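Local coordinates for glutamate receptor kainate-like protein (Pleurobrachia bachei, PDB 4ZDM) that binds glycine in a clamshell-like ligand-binding domain and probably forms a subunit of a glycine-activated ion channel of the ionotropic glutamate receptor family, at residues Y174-R182 with G194-I205. Sequence-based numbering, arbitrary orientation.
Sequences YGEGLERMR and GINYATKGECDI
Leu178 and Ala198 face each other where helix 174-182 meets the short helix 194-198, their CA atoms 8.2 Å apart. The segment axes come no closer than 12.0 Å and cross at -58°; farther along, the CA of Arg182 lies nearest that of Ile205, at the end of the second of two successive beta turns, type II from Thr199 to Glu202 and type I from Glu202 to Ile205. This is packing inside one lobe of the periplasmic-binding-protein-like clamshell: strand 186-192 connects the two helices, and Leu119 of strand 112-121 touches the side chains of Met181, Ile195 and Thr199. The apolar seam is made largely by methyl groups. Leu178 CD1 meets Ala198 CB at 3.8 Å and also lies over one face of the Tyr174 ring, toward its rim, while CD2 slides past Ile195 CG1. Tyr174, with CG anti to the backbone N, sends its ring across so that OH ends 3.3 Å from Ile195 CA; its side chain is about 7 Å from the bound glycine. Met181 bends at chi3, bringing CE to 3.7 Å from Thr199 CG2 and tip to tip with Ile205. At the partly exposed end, the extended Arg182 chain grips Glu202 side-on in a salt bridge: NE donates to OE1 at 2.9 Å (158°), and NH2 to OE2 on its syn lone pair. The guanidinium and carboxylate planes are 41° apart: OE1 lies near the guanidinium plane while OE2 is tilted from it, and the second bond is the more bent. An alanine in place of Arg182 would remove both donors and is likely to leave the Glu202 carboxylate without this charge partner and freer to turn. Within 194-205, Thr199 OG1 donates back to Ile195 O at 2.8 Å, slightly tilted from the carbonyl plane.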
loop_
_atom_site.group_PDB
_atom_site.type_symbol
_atom_site.label_atom_id
_atom_site.label_comp_id
_atom_site.label_asym_id
_atom_site.label_seq_id
_atom_site.Cartn_x
_atom_site.Cartn_y
_atom_site.Cartn_z
ATOM N N TYR A 174 -8.417 -8.595 24.059
ATOM C CA TYR A 174 -7.509 -8.997 25.118
ATOM C C TYR A 174 -7.750 -8.190 26.380
ATOM O O TYR A 174 -7.861 -8.743 27.477
ATOM C CB TYR A 174 -6.088 -8.818 24.609
ATOM C CG TYR A 174 -4.968 -9.145 25.506
ATOM C CD1 TYR A 174 -4.668 -10.466 25.800
ATOM C CD2 TYR A 174 -4.082 -8.186 25.913
ATOM C CE1 TYR A 174 -3.552 -10.778 26.541
ATOM C CE2 TYR A 174 -2.959 -8.507 26.628
ATOM C CZ TYR A 174 -2.706 -9.812 26.923
ATOM O OH TYR A 174 -1.539 -10.177 27.599
ATOM N N GLY A 175 -7.861 -6.866 26.210
ATOM C CA GLY A 175 -8.131 -5.999 27.350
ATOM C C GLY A 175 -9.393 -6.355 28.098
ATOM O O GLY A 175 -9.442 -6.305 29.335
ATOM N N GLU A 176 -10.437 -6.697 27.362
ATOM C CA GLU A 176 -11.678 -7.088 27.981
ATOM C C GLU A 176 -11.528 -8.389 28.754
ATOM O O GLU A 176 -12.061 -8.535 29.853
ATOM C CB GLU A 176 -12.794 -7.210 26.950
ATOM C CG GLU A 176 -14.100 -7.461 27.636
ATOM C CD GLU A 176 -15.265 -7.548 26.683
ATOM O OE1 GLU A 176 -15.071 -7.239 25.494
ATOM O OE2 GLU A 176 -16.379 -7.901 27.151
ATOM N N GLY A 177 -10.778 -9.349 28.220
ATOM C CA GLY A 177 -10.552 -10.579 28.968
ATOM C C GLY A 177 -9.835 -10.327 30.285
ATOM O O GLY A 177 -10.163 -10.900 31.321
ATOM N N LEU A 178 -8.818 -9.494 30.246
ATOM C CA LEU A 178 -8.075 -9.155 31.461
ATOM C C LEU A 178 -8.966 -8.468 32.466
ATOM O O LEU A 178 -8.903 -8.752 33.652
ATOM C CB LEU A 178 -6.884 -8.259 31.146
ATOM C CG LEU A 178 -5.781 -8.835 30.259
ATOM C CD1 LEU A 178 -4.877 -7.702 29.833
ATOM C CD2 LEU A 178 -5.017 -9.828 31.028
ATOM N N GLU A 179 -9.824 -7.585 31.982
ATOM C CA GLU A 179 -10.752 -6.901 32.866
ATOM C C GLU A 179 -11.701 -7.860 33.564
ATOM O O GLU A 179 -11.950 -7.724 34.768
ATOM C CB GLU A 179 -11.511 -5.891 32.047
ATOM C CG GLU A 179 -12.458 -5.050 32.811
ATOM C CD GLU A 179 -13.085 -4.046 31.877
ATOM O OE1 GLU A 179 -14.149 -4.380 31.257
ATOM O OE2 GLU A 179 -12.442 -2.977 31.690
ATOM N N ARG A 180 -12.267 -8.800 32.810
ATOM C CA ARG A 180 -13.167 -9.765 33.401
ATOM C C ARG A 180 -12.448 -10.632 34.405
ATOM O O ARG A 180 -12.987 -10.987 35.476
ATOM C CB ARG A 180 -13.796 -10.633 32.331
ATOM C CG ARG A 180 -14.797 -9.956 31.460
ATOM C CD ARG A 180 -16.123 -9.884 32.178
ATOM N NE ARG A 180 -16.808 -11.173 32.300
ATOM C CZ ARG A 180 -17.607 -11.699 31.375
ATOM N NH1 ARG A 180 -17.812 -11.107 30.203
ATOM N NH2 ARG A 180 -18.189 -12.841 31.621
ATOM N N MET A 181 -11.222 -11.025 34.080
ATOM C CA MET A 181 -10.429 -11.805 35.016
ATOM C C MET A 181 -10.176 -11.057 36.328
ATOM O O MET A 181 -10.307 -11.619 37.426
ATOM C CB MET A 181 -9.088 -12.168 34.365
ATOM C CG MET A 181 -8.120 -12.952 35.241
ATOM S SD MET A 181 -6.493 -13.061 34.506
ATOM C CE MET A 181 -5.913 -11.412 34.750
ATOM N N ARG A 182 -9.777 -9.806 36.205
ATOM C CA ARG A 182 -9.497 -8.994 37.397
ATOM C C ARG A 182 -10.707 -8.842 38.294
ATOM O O ARG A 182 -10.533 -8.623 39.503
ATOM C CB ARG A 182 -8.958 -7.628 36.982
ATOM C CG ARG A 182 -7.555 -7.689 36.478
ATOM C CD ARG A 182 -7.117 -6.368 35.912
ATOM N NE ARG A 182 -5.792 -6.477 35.336
ATOM C CZ ARG A 182 -5.461 -6.040 34.124
ATOM N NH1 ARG A 182 -6.344 -5.407 33.359
ATOM N NH2 ARG A 182 -4.211 -6.201 33.702
ATOM N N GLY A 194 3.179 -12.678 27.245
ATOM C CA GLY A 194 2.527 -11.372 27.287
ATOM C C GLY A 194 1.585 -11.187 28.458
ATOM O O GLY A 194 1.529 -10.085 29.038
ATOM N N ILE A 195 0.784 -12.192 28.786
ATOM C CA ILE A 195 -0.150 -12.035 29.886
ATOM C C ILE A 195 0.562 -11.902 31.242
ATOM O O ILE A 195 -0.029 -11.358 32.175
ATOM C CB ILE A 195 -1.205 -13.159 29.878
ATOM C CG1 ILE A 195 -2.370 -12.783 30.777
ATOM C CG2 ILE A 195 -0.616 -14.475 30.321
ATOM C CD1 ILE A 195 -3.511 -13.698 30.632
ATOM N N ASN A 196 1.803 -12.349 31.348
ATOM C CA ASN A 196 2.555 -12.137 32.567
ATOM C C ASN A 196 3.026 -10.704 32.638
ATOM O O ASN A 196 3.075 -10.129 33.733
ATOM C CB ASN A 196 3.737 -13.090 32.649
ATOM C CG ASN A 196 3.334 -14.544 32.823
ATOM O OD1 ASN A 196 4.058 -15.454 32.369
ATOM N ND2 ASN A 196 2.208 -14.790 33.439
ATOM N N TYR A 197 3.346 -10.072 31.505
ATOM C CA TYR A 197 3.619 -8.651 31.496
ATOM C C TYR A 197 2.346 -7.882 31.894
ATOM O O TYR A 197 2.375 -6.949 32.696
ATOM C CB TYR A 197 4.110 -8.203 30.106
ATOM C CG TYR A 197 4.154 -6.707 29.920
ATOM C CD1 TYR A 197 3.024 -6.025 29.520
ATOM C CD2 TYR A 197 5.326 -5.973 30.155
ATOM C CE1 TYR A 197 3.025 -4.653 29.373
ATOM C CE2 TYR A 197 5.338 -4.577 30.000
ATOM C CZ TYR A 197 4.171 -3.945 29.614
ATOM O OH TYR A 197 4.184 -2.566 29.454
ATOM N N ALA A 198 1.221 -8.251 31.309
ATOM C CA ALA A 198 -0.043 -7.514 31.483
ATOM C C ALA A 198 -0.494 -7.536 32.936
ATOM O O ALA A 198 -1.192 -6.593 33.362
ATOM C CB ALA A 198 -1.138 -8.092 30.584
ATOM N N THR A 199 -0.106 -8.572 33.676
ATOM C CA THR A 199 -0.501 -8.741 35.076
ATOM C C THR A 199 0.635 -8.586 36.051
ATOM O O THR A 199 0.520 -8.977 37.213
ATOM C CB THR A 199 -1.178 -10.128 35.296
ATOM O OG1 THR A 199 -0.286 -11.207 34.958
ATOM C CG2 THR A 199 -2.435 -10.196 34.481
ATOM N N LYS A 200 1.732 -7.982 35.604
ATOM C CA LYS A 200 2.896 -7.759 36.452
ATOM C C LYS A 200 2.492 -6.959 37.679
ATOM O O LYS A 200 1.814 -5.947 37.563
ATOM C CB LYS A 200 3.990 -7.020 35.673
ATOM C CG LYS A 200 5.326 -6.878 36.402
ATOM C CD LYS A 200 6.326 -6.036 35.583
ATOM C CE LYS A 200 7.543 -5.592 36.411
ATOM N NZ LYS A 200 7.779 -4.086 36.368
ATOM N N GLY A 201 2.826 -7.499 38.835
ATOM C CA GLY A 201 2.561 -6.830 40.105
ATOM C C GLY A 201 1.172 -7.027 40.691
ATOM O O GLY A 201 0.886 -6.531 41.786
ATOM N N GLU A 202 0.309 -7.764 39.997
ATOM C CA GLU A 202 -1.039 -8.034 40.483
ATOM C C GLU A 202 -0.970 -9.315 41.310
ATOM O O GLU A 202 -1.123 -10.420 40.795
ATOM C CB GLU A 202 -2.026 -8.142 39.305
ATOM C CG GLU A 202 -2.144 -6.847 38.517
ATOM C CD GLU A 202 -3.054 -6.950 37.323
ATOM O OE1 GLU A 202 -4.158 -7.515 37.454
ATOM O OE2 GLU A 202 -2.678 -6.412 36.263
ATOM N N CYS A 203 -0.718 -9.173 42.610
ATOM C CA CYS A 203 -0.439 -10.336 43.453
ATOM C C CYS A 203 -1.630 -11.300 43.587
ATOM O O CYS A 203 -1.450 -12.473 43.861
ATOM C CB CYS A 203 0.024 -9.864 44.838
ATOM S SG CYS A 203 1.598 -8.939 44.758
ATOM N N ASP A 204 -2.838 -10.818 43.358
ATOM C CA ASP A 204 -4.010 -11.685 43.452
ATOM C C ASP A 204 -4.231 -12.584 42.207
ATOM O O ASP A 204 -5.164 -13.377 42.175
ATOM C CB ASP A 204 -5.267 -10.838 43.699
ATOM C CG ASP A 204 -5.325 -9.570 42.834
ATOM O OD1 ASP A 204 -4.275 -9.147 42.279
ATOM O OD2 ASP A 204 -6.430 -8.971 42.748
ATOM N N ILE A 205 -3.401 -12.414 41.180
ATOM C CA ILE A 205 -3.587 -13.148 39.917
ATOM C C ILE A 205 -2.640 -14.307 39.951
ATOM O O ILE A 205 -1.434 -14.129 40.208
ATOM C CB ILE A 205 -3.339 -12.243 38.711
ATOM C CG1 ILE A 205 -4.332 -11.074 38.701
ATOM C CG2 ILE A 205 -3.436 -13.045 37.383
ATOM C CD1 ILE A 205 -5.778 -11.433 38.717
HETATM O O HOH W 1 -7.887 -8.369 40.685
#